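Local atomic coordinates of lysine/ornithine decarboxylase (Vibrio vulnificus, PDB entry 2PLJ), a protein that catalyses the decarboxylation of lysine and ornithine, as a pyridoxal-phosphate-dependent enzyme of the beta/alpha-barrel family of basic amino acid decarboxylases. Residues 125-130 / 138-143; 196-201 / 206-211. All coordinates share one frame; numbering follows the deposited sequence.

Contact 1 of 2, residues 125-130 / 138-143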
# COMPACT_ATOMS: atom_id res chain seq x y z
N THR A 125 14.35 1.17 -24.96
CA THR A 125 13.16 1.39 -24.13
C THR A 125 11.90 1.55 -24.97
O THR A 125 11.93 2.01 -26.13
CB THR A 125 13.31 2.59 -23.16
OG1 THR A 125 13.20 3.84 -23.87
CG2 THR A 125 14.65 2.54 -22.36
N ILE A 126 10.80 1.14 -24.35
CA ILE A 126 9.47 1.43 -24.88
C ILE A 126 8.63 1.95 -23.70
O ILE A 126 8.85 1.56 -22.54
CB ILE A 126 8.77 0.20 -25.53
CG1 ILE A 126 8.60 -0.96 -24.54
CG2 ILE A 126 9.54 -0.27 -26.79
CD1 ILE A 126 7.84 -2.18 -25.13
N HIS A 127 7.66 2.82 -24.00
CA HIS A 127 6.78 3.36 -22.95
C HIS A 127 5.41 2.72 -23.18
O HIS A 127 4.89 2.78 -24.29
CB HIS A 127 6.74 4.89 -23.05
CG HIS A 127 6.09 5.56 -21.89
ND1 HIS A 127 4.73 5.43 -21.62
CD2 HIS A 127 6.58 6.41 -20.96
CE1 HIS A 127 4.44 6.15 -20.55
NE2 HIS A 127 5.54 6.79 -20.16
N THR A 128 4.89 2.02 -22.20
CA THR A 128 3.69 1.22 -22.48
C THR A 128 2.46 1.62 -21.69
O THR A 128 1.47 0.89 -21.69
CB THR A 128 3.98 -0.25 -22.28
OG1 THR A 128 4.42 -0.44 -20.94
CG2 THR A 128 5.02 -0.75 -23.35
N HIS A 129 2.48 2.79 -21.06
CA HIS A 129 1.28 3.16 -20.32
C HIS A 129 0.25 3.60 -21.34
O HIS A 129 0.53 4.52 -22.11
CB HIS A 129 1.54 4.28 -19.32
CG HIS A 129 0.39 4.44 -18.38
ND1 HIS A 129 0.52 4.46 -17.01
CD2 HIS A 129 -0.94 4.51 -18.64
CE1 HIS A 129 -0.68 4.58 -16.46
NE2 HIS A 129 -1.58 4.61 -17.42
N PRO A 130 -0.92 2.92 -21.40
CA PRO A 130 -1.88 3.33 -22.45
C PRO A 130 -2.53 4.68 -22.27
O PRO A 130 -3.07 5.22 -23.25
CB PRO A 130 -2.97 2.21 -22.42
CG PRO A 130 -2.31 1.04 -21.68
CD PRO A 130 -1.41 1.76 -20.65
N ARG A 138 5.82 14.06 -23.19
CA ARG A 138 6.95 14.98 -23.36
C ARG A 138 8.19 14.55 -22.57
O ARG A 138 9.29 14.59 -23.11
CB ARG A 138 6.56 16.42 -22.98
CG ARG A 138 5.53 17.08 -23.90
CD ARG A 138 5.35 18.61 -23.55
NE ARG A 138 6.41 19.48 -24.01
CZ ARG A 138 6.47 20.05 -25.22
NH1 ARG A 138 5.53 19.82 -26.14
NH2 ARG A 138 7.48 20.85 -25.52
N ASP A 139 7.99 14.13 -21.32
CA ASP A 139 9.07 13.63 -20.46
C ASP A 139 9.79 12.43 -21.09
O ASP A 139 11.03 12.36 -21.09
CB ASP A 139 8.54 13.19 -19.10
CG ASP A 139 7.92 14.34 -18.29
OD1 ASP A 139 8.18 15.53 -18.58
OD2 ASP A 139 7.17 13.98 -17.35
N ALA A 140 9.02 11.49 -21.64
CA ALA A 140 9.60 10.30 -22.25
C ALA A 140 10.35 10.70 -23.52
O ALA A 140 11.49 10.26 -23.71
CB ALA A 140 8.52 9.26 -22.55
N LEU A 141 9.74 11.56 -24.34
CA LEU A 141 10.39 12.03 -25.57
C LEU A 141 11.70 12.76 -25.29
O LEU A 141 12.67 12.62 -26.03
CB LEU A 141 9.44 12.92 -26.37
CG LEU A 141 8.38 12.15 -27.19
CD1 LEU A 141 7.46 13.19 -27.83
CD2 LEU A 141 9.03 11.28 -28.29
N ALA A 142 11.73 13.54 -24.20
CA ALA A 142 12.94 14.29 -23.83
C ALA A 142 14.13 13.36 -23.53
O ALA A 142 15.26 13.67 -23.90
CB ALA A 142 12.67 15.22 -22.63
N TYR A 143 13.85 12.23 -22.87
CA TYR A 143 14.83 11.18 -22.65
C TYR A 143 15.22 10.53 -23.97
O TYR A 143 16.39 10.22 -24.19
CB TYR A 143 14.23 10.14 -21.71
CG TYR A 143 14.92 8.82 -21.67
CD1 TYR A 143 16.27 8.71 -21.31
CD2 TYR A 143 14.21 7.66 -21.95
CE1 TYR A 143 16.90 7.46 -21.26
CE2 TYR A 143 14.81 6.41 -21.90
CZ TYR A 143 16.15 6.31 -21.56
OH TYR A 143 16.70 5.06 -21.50

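Contact 2 of 2, residues 196-201 / 206-211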
# COMPACT_ATOMS: atom_id res chain seq x y z
N VAL A 196 -9.77 0.64 -36.88
CA VAL A 196 -10.21 2.05 -36.91
C VAL A 196 -9.09 2.98 -36.42
O VAL A 196 -8.80 4.00 -37.04
CB VAL A 196 -11.52 2.28 -36.09
CG1 VAL A 196 -11.90 3.75 -36.09
CG2 VAL A 196 -12.69 1.46 -36.67
N ILE A 197 -8.42 2.59 -35.34
CA ILE A 197 -7.29 3.37 -34.85
C ILE A 197 -6.16 3.45 -35.90
O ILE A 197 -5.57 4.52 -36.13
CB ILE A 197 -6.76 2.80 -33.51
CG1 ILE A 197 -7.78 3.07 -32.39
CG2 ILE A 197 -5.42 3.42 -33.14
CD1 ILE A 197 -7.54 2.26 -31.10
N ILE A 198 -5.89 2.33 -36.56
CA ILE A 198 -4.78 2.25 -37.51
C ILE A 198 -5.10 3.08 -38.77
O ILE A 198 -4.26 3.85 -39.27
CB ILE A 198 -4.40 0.78 -37.81
CG1 ILE A 198 -3.78 0.12 -36.56
CG2 ILE A 198 -3.40 0.69 -38.99
CD1 ILE A 198 -3.68 -1.37 -36.62
N GLU A 199 -6.34 2.96 -39.25
CA GLU A 199 -6.79 3.79 -40.37
C GLU A 199 -6.76 5.30 -40.03
O GLU A 199 -6.38 6.12 -40.90
CB GLU A 199 -8.17 3.35 -40.86
CG GLU A 199 -8.42 3.70 -42.31
CD GLU A 199 -9.64 2.99 -42.90
OE1 GLU A 199 -9.97 1.87 -42.44
OE2 GLU A 199 -10.27 3.56 -43.83
N THR A 200 -7.15 5.65 -38.80
CA THR A 200 -7.14 7.05 -38.35
C THR A 200 -5.70 7.57 -38.22
O THR A 200 -5.42 8.72 -38.62
CB THR A 200 -7.95 7.26 -37.05
OG1 THR A 200 -9.28 6.77 -37.25
CG2 THR A 200 -8.04 8.73 -36.68
N ALA A 201 -4.79 6.73 -37.72
CA ALA A 201 -3.38 7.11 -37.62
C ALA A 201 -2.83 7.44 -39.02
O ALA A 201 -2.06 8.39 -39.18
CB ALA A 201 -2.57 5.98 -36.97
N ILE A 206 0.36 9.56 -38.44
CA ILE A 206 1.00 9.05 -37.20
C ILE A 206 1.41 7.62 -37.48
O ILE A 206 0.59 6.81 -37.91
CB ILE A 206 0.05 9.12 -35.97
CG1 ILE A 206 -0.35 10.57 -35.68
CG2 ILE A 206 0.68 8.36 -34.74
CD1 ILE A 206 -1.55 10.72 -34.70
N ARG A 207 2.70 7.31 -37.26
CA ARG A 207 3.25 5.99 -37.54
C ARG A 207 2.77 4.95 -36.53
O ARG A 207 2.82 5.18 -35.32
CB ARG A 207 4.78 6.04 -37.53
CG ARG A 207 5.45 4.66 -37.62
CD ARG A 207 6.97 4.73 -37.85
NE ARG A 207 7.60 3.44 -37.55
CZ ARG A 207 7.61 2.40 -38.39
NH1 ARG A 207 7.04 2.50 -39.59
NH2 ARG A 207 8.18 1.26 -38.03
N ILE A 208 2.32 3.81 -37.05
CA ILE A 208 2.00 2.66 -36.21
C ILE A 208 3.14 1.64 -36.32
O ILE A 208 3.41 1.12 -37.43
CB ILE A 208 0.63 2.01 -36.59
CG1 ILE A 208 -0.54 3.02 -36.48
CG2 ILE A 208 0.39 0.74 -35.75
CD1 ILE A 208 -0.69 3.71 -35.11
N LYS A 209 3.79 1.37 -35.19
CA LYS A 209 4.87 0.39 -35.08
C LYS A 209 4.29 -1.03 -35.15
O LYS A 209 4.85 -1.91 -35.78
CB LYS A 209 5.62 0.56 -33.76
CG LYS A 209 6.86 -0.31 -33.66
CD LYS A 209 7.63 -0.07 -32.36
CE LYS A 209 8.90 -0.92 -32.31
NZ LYS A 209 9.94 -0.37 -33.24
N GLY A 210 3.13 -1.25 -34.52
CA GLY A 210 2.56 -2.58 -34.53
C GLY A 210 1.48 -2.73 -33.47
O GLY A 210 0.80 -1.75 -33.13
N LEU A 211 1.33 -3.96 -32.97
CA LEU A 211 0.28 -4.33 -32.01
C LEU A 211 0.89 -4.84 -30.71
O LEU A 211 2.02 -5.35 -30.69
CB LEU A 211 -0.63 -5.42 -32.58
CG LEU A 211 -1.27 -5.17 -33.95
CD1 LEU A 211 -2.16 -6.38 -34.35
CD2 LEU A 211 -2.09 -3.91 -33.92

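Contact 1 of 2, residues 125-130 / 138-143
Thr125 and Tyr143 meet where strand 125-127 of a beta/alpha barrel is packed by helix 134-143, the helix that follows it in the chain and leads on to the neighbouring strand 147-150 in a beta-alpha-beta crossover. The two side chains advance on each other from opposite directions. Thr125 CG2 lies at the rim of the tyrosine ring, in its plane, 3.4 Å from Tyr143 OH, while Thr125 OG1 sits near the same plane, 3.6 Å from Tyr143 CE2. The phenol is thus met on its edge, by a methyl and a hydroxyl of one residue. A second touch, three residues back along the helix, brings Ala140 CB to 3.8 Å from His127 CD2; the methyl approaches the imidazole obliquely.

No hydrogen bond joins the two segments, and the polar ends look elsewhere: Tyr143 OH bonds to the carbonyl of Val120, and Thr125 OG1 to that of Ala122. Both oxygens are therefore satisfied by the chain leading into the strand, which fixes the phenol tip and the threonine rotation beside each other. The body of Tyr143 leans on Val112, Val115 and Ala116 of helix 109-117, so the ring lies between that helix and the strand. His127 in turn meets the ring of Phe148 on strand 147-150, which also packs against Ala140; the alanine methyl thus has aromatic groups from two adjacent strands around it. Within the helix, Tyr143 N reaches Asp139 O only weakly, at 3.3 Å. On the strand, CG of His127 stands anti to the backbone N, chi1 -170°, which sends the imidazole toward the helix, and chi2 of -67° turns its CD2 to the methyl of Ala140.

Contact 2 of 2, residues 196-201 / 206-211
Ile198 is the first residue of helix 191-203 to touch strand 207-212 here, reaching two of its residues. Its CG1 stands 4.3 Å from Ile208 CG2, and its terminal CD1 comes to 4.0 Å from Leu211 CD2, with the two side chains crossing at about a right angle. Because Ile198 CG1 stands beside the backbone N (chi1 -68°), the CD1 arm extends along the strand to Leu211, whose own end bends closer to the helix than its root does. Helix 223-241 packs on the same residues, Val239 on Ile198 and Cys232, Val235 and Met236 on Leu211.

Two residues on, Thr200 turns its hydroxyl back onto the helix, where Thr200 OG1 donates to Val196 O at 2.8 Å. That carbonyl also accepts from Thr200 N, and the two donors arrive from opposite faces of its plane. Thr200 itself packs on Leu153 and Leu156 of helix 153-157.

Ala201 makes the tightest side-chain touch. Its CB is pressed against Ile208 CD1 at 3.5 Å, closer than two methyl groups normally settle, and it also packs on Ile206, CB to CB at 4.2 Å. The backbone then closes the turn: Ile206 N donates to Ala201 O at 2.8 Å in an almost straight bond, 177° at the hydrogen. This bond ties the last turn of the helix to the chain leading into the strand, which runs back at 141° to the helix segment.

Ile198, Ile206 and Ile208 also touch strand 167-171, the strand that precedes the helix and lies parallel beside 207-212. Strand, helix and strand together form the beta-alpha-beta crossover that recurs around a beta/alpha barrel.

Both contacts join a helix to a strand of the same eight-stranded parallel barrel, one after the other along the chain with other strands and a helix between them, and both are largely buried; their centres are 18 Å apart and they do not touch. They lie at opposite kinds of connection: contact 1 pairs a strand with the helix that follows it, whereas contact 2 pairs a helix with the strand that comes next. Contact 1 is the smaller, a mixed aromatic and polar meeting whose hydroxyls bond outside it, and it lies nearer the chain's centre and the bound ligand. Contact 2 is almost wholly aliphatic, with a backbone hydrogen bond of its own.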